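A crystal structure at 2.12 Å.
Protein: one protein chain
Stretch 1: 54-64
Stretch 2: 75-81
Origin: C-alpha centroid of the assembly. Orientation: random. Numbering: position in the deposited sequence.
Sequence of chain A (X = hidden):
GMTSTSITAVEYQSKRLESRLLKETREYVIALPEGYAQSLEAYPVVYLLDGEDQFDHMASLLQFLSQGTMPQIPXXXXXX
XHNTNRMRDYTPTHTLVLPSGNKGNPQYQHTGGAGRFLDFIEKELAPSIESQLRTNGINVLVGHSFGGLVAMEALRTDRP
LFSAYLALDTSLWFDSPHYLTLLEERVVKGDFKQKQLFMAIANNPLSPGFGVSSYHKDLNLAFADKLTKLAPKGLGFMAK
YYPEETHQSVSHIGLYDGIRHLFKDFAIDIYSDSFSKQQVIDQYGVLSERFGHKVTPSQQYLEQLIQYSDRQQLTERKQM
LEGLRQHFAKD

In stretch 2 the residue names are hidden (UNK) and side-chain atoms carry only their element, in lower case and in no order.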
ATOM      1  N   GLN A  54       5.501  11.987   1.984  1.00 27.33           N
ATOM      2  CA  GLN A  54       4.908  10.918   1.148  1.00 27.24           C
ATOM      3  C   GLN A  54       5.893   9.938   0.455  1.00 27.31           C
ATOM      4  O   GLN A  54       5.493   8.846   0.058  1.00 24.06           O
ATOM      5  CB  GLN A  54       4.031  11.556   0.065  1.00 27.06           C
ATOM      6  CG  GLN A  54       2.893  12.506   0.564  1.00 26.42           C
ATOM      7  CD  GLN A  54       1.759  11.785   1.257  1.00 27.07           C
ATOM      8  OE1 GLN A  54       1.595  10.570   1.150  1.00 26.83           O
ATOM      9  NE2 GLN A  54       0.977  12.535   2.012  1.00 29.33           N
ATOM     10  N   PHE A  55       7.172  10.303   0.354  1.00 27.34           N
ATOM     11  CA  PHE A  55       8.127   9.504  -0.426  1.00 28.75           C
ATOM     12  C   PHE A  55       8.290   8.077   0.052  1.00 28.41           C
ATOM     13  O   PHE A  55       8.190   7.145  -0.750  1.00 28.88           O
ATOM     14  CB  PHE A  55       9.520  10.150  -0.486  1.00 29.07           C
ATOM     15  CG  PHE A  55      10.481   9.383  -1.352  1.00 28.47           C
ATOM     16  CD1 PHE A  55      10.475   9.572  -2.737  1.00 28.31           C
ATOM     17  CD2 PHE A  55      11.352   8.467  -0.797  1.00 28.44           C
ATOM     18  CE1 PHE A  55      11.337   8.868  -3.561  1.00 27.98           C
ATOM     19  CE2 PHE A  55      12.225   7.744  -1.614  1.00 28.60           C
ATOM     20  CZ  PHE A  55      12.221   7.952  -3.001  1.00 28.37           C
ATOM     21  N   ASP A  56       8.545   7.918   1.345  1.00 29.00           N
ATOM     22  CA  ASP A  56       8.749   6.596   1.948  1.00 28.97           C
ATOM     23  C   ASP A  56       7.673   5.528   1.645  1.00 27.83           C
ATOM     24  O   ASP A  56       8.014   4.451   1.178  1.00 26.29           O
ATOM     25  CB  ASP A  56       8.945   6.724   3.457  1.00 31.43           C
ATOM     26  CG  ASP A  56      10.331   7.224   3.840  1.00 33.85           C
ATOM     27  OD1 ASP A  56      11.080   7.790   3.000  1.00 34.27           O
ATOM     28  OD2 ASP A  56      10.687   6.992   5.019  1.00 36.43           O
ATOM     29  N   HIS A  57       6.393   5.805   1.904  1.00 25.96           N
ATOM     30  CA  HIS A  57       5.356   4.786   1.657  1.00 25.14           C
ATOM     31  C   HIS A  57       5.047   4.649   0.181  1.00 24.25           C
ATOM     32  O   HIS A  57       4.717   3.555  -0.266  1.00 25.94           O
ATOM     33  CB  HIS A  57       4.051   5.013   2.469  1.00 24.26           C
ATOM     34  CG  HIS A  57       3.173   6.113   1.945  1.00 22.83           C
ATOM     35  ND1 HIS A  57       2.079   5.879   1.134  1.00 22.72           N
ATOM     36  CD2 HIS A  57       3.210   7.450   2.143  1.00 22.33           C
ATOM     37  CE1 HIS A  57       1.505   7.030   0.823  1.00 21.44           C
ATOM     38  NE2 HIS A  57       2.169   7.999   1.425  1.00 21.45           N
HETATM   39  N   MSE A  58       5.142   5.745  -0.572  1.00 24.00           N
HETATM   40  CA  MSE A  58       4.889   5.723  -2.029  1.00 23.05           C
HETATM   41  C   MSE A  58       6.003   4.981  -2.754  1.00 23.51           C
HETATM   42  O   MSE A  58       5.744   4.042  -3.519  1.00 23.72           O
HETATM   43  CB  MSE A  58       4.743   7.133  -2.594  1.00 24.25           C
HETATM   44  CG  MSE A  58       3.443   7.835  -2.214  1.00 23.94           C
HETATM   45 SE   MSE A  58       3.194   9.450  -3.160  0.75 23.77          SE
HETATM   46  CE  MSE A  58       1.353   9.810  -2.575  1.00 24.77           C
ATOM     47  N   ALA A  59       7.251   5.382  -2.501  1.00 23.06           N
ATOM     48  CA  ALA A  59       8.395   4.683  -3.090  1.00 22.68           C
ATOM     49  C   ALA A  59       8.410   3.141  -2.728  1.00 21.39           C
ATOM     50  O   ALA A  59       8.660   2.315  -3.615  1.00 19.38           O
ATOM     51  CB  ALA A  59       9.722   5.379  -2.707  1.00 21.29           C
ATOM     52  N   SER A  60       8.107   2.749  -1.478  1.00 21.64           N
ATOM     53  CA  SER A  60       8.073   1.299  -1.149  1.00 22.76           C
ATOM     54  C   SER A  60       6.935   0.560  -1.904  1.00 21.77           C
ATOM     55  O   SER A  60       7.082  -0.596  -2.312  1.00 20.52           O
ATOM     56  CB  SER A  60       8.016   1.022   0.359  1.00 25.16           C
ATOM     57  OG  SER A  60       6.865   1.554   0.986  1.00 27.55           O
ATOM     58  N   LEU A  61       5.803   1.235  -2.091  1.00 21.63           N
ATOM     59  CA  LEU A  61       4.699   0.646  -2.823  1.00 21.83           C
ATOM     60  C   LEU A  61       5.127   0.506  -4.292  1.00 22.30           C
ATOM     61  O   LEU A  61       5.045  -0.573  -4.871  1.00 22.32           O
ATOM     62  CB  LEU A  61       3.426   1.482  -2.633  1.00 22.23           C
ATOM     63  CG  LEU A  61       2.237   1.115  -3.521  1.00 22.49           C
ATOM     64  CD1 LEU A  61       1.860  -0.374  -3.262  1.00 23.02           C
ATOM     65  CD2 LEU A  61       1.058   2.095  -3.346  1.00 20.72           C
ATOM     66  N   LEU A  62       5.631   1.584  -4.879  1.00 22.23           N
ATOM     67  CA  LEU A  62       6.066   1.550  -6.283  1.00 22.16           C
ATOM     68  C   LEU A  62       7.098   0.454  -6.608  1.00 22.22           C
ATOM     69  O   LEU A  62       6.954  -0.269  -7.606  1.00 21.15           O
ATOM     70  CB  LEU A  62       6.540   2.930  -6.745  1.00 21.20           C
ATOM     71  CG  LEU A  62       5.433   3.971  -6.880  1.00 21.89           C
ATOM     72  CD1 LEU A  62       6.036   5.328  -7.049  1.00 20.90           C
ATOM     73  CD2 LEU A  62       4.511   3.664  -8.036  1.00 21.05           C
ATOM     74  N   GLN A  63       8.132   0.341  -5.784  1.00 23.75           N
ATOM     75  CA  GLN A  63       9.130  -0.709  -5.934  1.00 22.88           C
ATOM     76  C   GLN A  63       8.490  -2.080  -5.702  1.00 21.30           C
ATOM     77  O   GLN A  63       8.842  -3.021  -6.360  1.00 19.96           O
ATOM     78  CB  GLN A  63      10.271  -0.492  -4.945  1.00 26.20           C
ATOM     79  CG  GLN A  63      11.181   0.714  -5.277  1.00 28.81           C
ATOM     80  CD  GLN A  63      12.344   0.388  -6.235  1.00 31.75           C
ATOM     81  OE1 GLN A  63      12.917  -0.727  -6.213  1.00 35.05           O
ATOM     82  NE2 GLN A  63      12.736   1.375  -7.054  1.00 32.90           N
ATOM     83  N   PHE A  64       7.571  -2.203  -4.747  1.00 19.87           N
ATOM     84  CA  PHE A  64       6.889  -3.479  -4.499  1.00 18.68           C
ATOM     85  C   PHE A  64       6.073  -3.899  -5.735  1.00 18.36           C
ATOM     86  O   PHE A  64       6.186  -5.011  -6.207  1.00 16.70           O
ATOM     87  CB  PHE A  64       5.982  -3.428  -3.250  1.00 17.91           C
ATOM     88  CG  PHE A  64       5.145  -4.681  -3.053  1.00 17.12           C
ATOM     89  CD1 PHE A  64       5.631  -5.763  -2.347  1.00 17.02           C
ATOM     90  CD2 PHE A  64       3.859  -4.755  -3.597  1.00 17.57           C
ATOM     91  CE1 PHE A  64       4.878  -6.889  -2.181  1.00 16.83           C
ATOM     92  CE2 PHE A  64       3.100  -5.883  -3.450  1.00 16.73           C
ATOM     93  CZ  PHE A  64       3.612  -6.956  -2.730  1.00 17.50           C
ATOM     94  N   UNK A  75       9.357  -1.027 -14.141  1.00 24.76           N
ATOM     95  CA  UNK A  75      10.362  -0.368 -13.316  1.00 25.02           C
ATOM     96  C   UNK A  75      10.379   1.140 -13.607  1.00 22.72           C
ATOM     97  O   UNK A  75      10.231   1.540 -14.726  1.00 22.45           O
ATOM     98  c   UNK A  75      12.289  -4.103 -11.344  1.00 27.94           C
ATOM     99  c   UNK A  75      11.866  -2.485 -13.246  1.00 26.33           C
ATOM    100  c   UNK A  75      11.733  -0.983 -13.607  1.00 25.56           C
ATOM    101  c   UNK A  75      11.910  -2.668 -11.776  1.00 27.62           C
ATOM    102  n   UNK A  75      11.273  -5.125 -11.701  1.00 29.30           N
ATOM    103  N   UNK A  76      10.524   1.979 -12.590  1.00 21.91           N
ATOM    104  CA  UNK A  76      10.600   3.432 -12.784  1.00 21.01           C
ATOM    105  C   UNK A  76      11.706   4.040 -11.913  1.00 21.39           C
ATOM    106  O   UNK A  76      12.186   3.395 -10.991  1.00 20.87           O
ATOM    107  c   UNK A  76       9.294   4.125 -12.391  1.00 20.13           C
ATOM    108  c   UNK A  76       8.104   3.562 -13.226  1.00 19.43           C
ATOM    109  c   UNK A  76       9.027   3.964 -10.876  1.00 20.62           C
ATOM    110  N   UNK A  77      12.092   5.270 -12.259  1.00 21.25           N
ATOM    111  CA  UNK A  77      12.989   6.126 -11.486  1.00 20.34           C
ATOM    112  C   UNK A  77      12.007   6.965 -10.655  1.00 21.20           C
ATOM    113  O   UNK A  77      11.075   7.544 -11.199  1.00 18.74           O
ATOM    114  c   UNK A  77      15.574   6.976 -14.301  1.00 20.21           C
ATOM    115  c   UNK A  77      14.877   6.230 -13.196  1.00 20.36           C
ATOM    116  c   UNK A  77      14.578   8.151 -11.563  1.00 19.10           C
ATOM    117  c   UNK A  77      13.850   7.060 -12.391  1.00 20.97           C
ATOM    118  N   UNK A  78      12.165   6.940  -9.330  1.00 21.95           N
ATOM    119  CA  UNK A  78      11.285   7.686  -8.433  1.00 22.59           C
ATOM    120  C   UNK A  78      12.022   8.921  -7.930  1.00 23.01           C
ATOM    121  O   UNK A  78      13.134   8.802  -7.391  1.00 22.20           O
ATOM    122  c   UNK A  78       9.706   7.572  -6.474  1.00 22.60           C
ATOM    123  c   UNK A  78      10.393   5.464  -7.671  1.00 22.42           C
ATOM    124  c   UNK A  78      10.004   4.548  -6.563  1.00 21.52           C
ATOM    125  c   UNK A  78      10.848   6.856  -7.215  1.00 21.66           C
ATOM    126  N   UNK A  79      11.442  10.097  -8.180  1.00 23.54           N
ATOM    127  CA  UNK A  79      11.984  11.352  -7.696  1.00 23.85           C
ATOM    128  C   UNK A  79      11.013  11.965  -6.678  1.00 23.98           C
ATOM    129  O   UNK A  79       9.898  12.266  -7.029  1.00 23.98           O
ATOM    130  c   UNK A  79      12.232  12.357  -8.839  1.00 23.11           C
ATOM    131  c   UNK A  79      13.240  11.784  -9.786  1.00 23.11           C
ATOM    132  c   UNK A  79      12.775  13.680  -8.265  1.00 22.63           C
ATOM    133  N   UNK A  80      11.444  12.098  -5.418  1.00 24.51           N
ATOM    134  CA  UNK A  80      10.655  12.746  -4.357  1.00 25.26           C
ATOM    135  C   UNK A  80      11.144  14.179  -4.150  1.00 25.15           C
ATOM    136  O   UNK A  80      12.327  14.411  -3.877  1.00 22.82           O
ATOM    137  N   UNK A  81      10.246  15.148  -4.278  1.00 25.17           N
ATOM    138  CA  UNK A  81      10.634  16.555  -4.148  1.00 25.41           C
ATOM    139  C   UNK A  81      10.267  17.096  -2.763  1.00 24.89           C
ATOM    140  O   UNK A  81       9.115  17.061  -2.359  1.00 24.94           O
ATOM    141  c   UNK A  81      10.282  16.783  -6.641  1.00 24.89           C
ATOM    142  c   UNK A  81      10.553  18.888  -5.297  1.00 24.56           C
ATOM    143  c   UNK A  81       9.605  17.486  -7.780  1.00 24.12           C
ATOM    144  c   UNK A  81      10.003  17.422  -5.290  1.00 25.78           C
TER

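Position 75 carries five side-chain atoms, four carbons in an unbranched row ending in a nitrogen. The CA-to-CB bond points sideways, and the side chain does not reach the helix, so it makes no contact there. A straight four-carbon chain tipped with nitrogen is lysine: Lys75.

Position 76 has three carbons, one bonded to CA and carrying the other two. Its CA-to-CB bond points toward the helix, yet the side chain stops short of it, one arm of the fork lying 4.9 Å from CB of Leu62. The nearest approach is made by the backbone: O of position 76 lies 4.5 Å from NE2 of Gln63, too far for a hydrogen bond, and that NE2 is bonded elsewhere in the structure. A fork at the first carbon, with both arms one atom long, is valine: Val76.

Position 77, where the strand begins, has four carbons, forked at the first, with one arm two carbons long. It points away and does not reach the helix. The unequal fork branching at CB identifies isoleucine, Ile77.

Position 78 shows the same four-carbon pattern, again forked at the first atom with one longer arm, but here the side chain points toward the helix and lies against it. One terminal carbon is 3.6 Å from CE1 of Phe55; the other terminal carbon, at the end of the long arm, is 3.8 Å from CA of Ala59, 3.8 Å from CB of Leu62 and 4.2 Å from CG of Gln63. This is Ile78, with chi1 m and chi2 t. Its short arm, CG2, meets the phenylalanine, while CD1 reaches in among Ala59, Leu62 and Gln63.

Position 79 has three carbons, one bearing two, and points away, its side chain out of contact with the helix. Its backbone C alone comes into range, 4.4 Å from CE1 of Phe55. The equal fork makes it Val79.

Position 80 has no side-chain atoms. Its CA sits 3.6 Å from CD1 of Phe55, and an ideal CB would point toward the helix and fall 2.4 Å from that same CD1, a clash. The bare backbone leaves room for the ring, and the residue is glycine, Gly80.

Position 81 has four carbons, forked at the first with one arm of two; it points away and does not reach the helix. It is Ile81.

The contact is an antiparallel packing of helix on strand, with axes 169° apart in direction and 9.1 Å apart at closest approach. Strand alternation sets the rule: the side chain of Ile78 points toward the helix, those of Ile77, Val79 and Ile81 point away, and at Gly80 a CB would point toward it. On the helix, Phe55, Ala59 and Leu62 recur at spacings of four and three, which keeps them on one side. The strand offers one large residue and one absent side chain: Ile78 fills the space beside small Ala59, and Gly80 makes way for Phe55. No hydrogen bond crosses, so apolar fit does the work over 297 Å² of buried surface.

Stretch 2 75-81: KVIIVGI
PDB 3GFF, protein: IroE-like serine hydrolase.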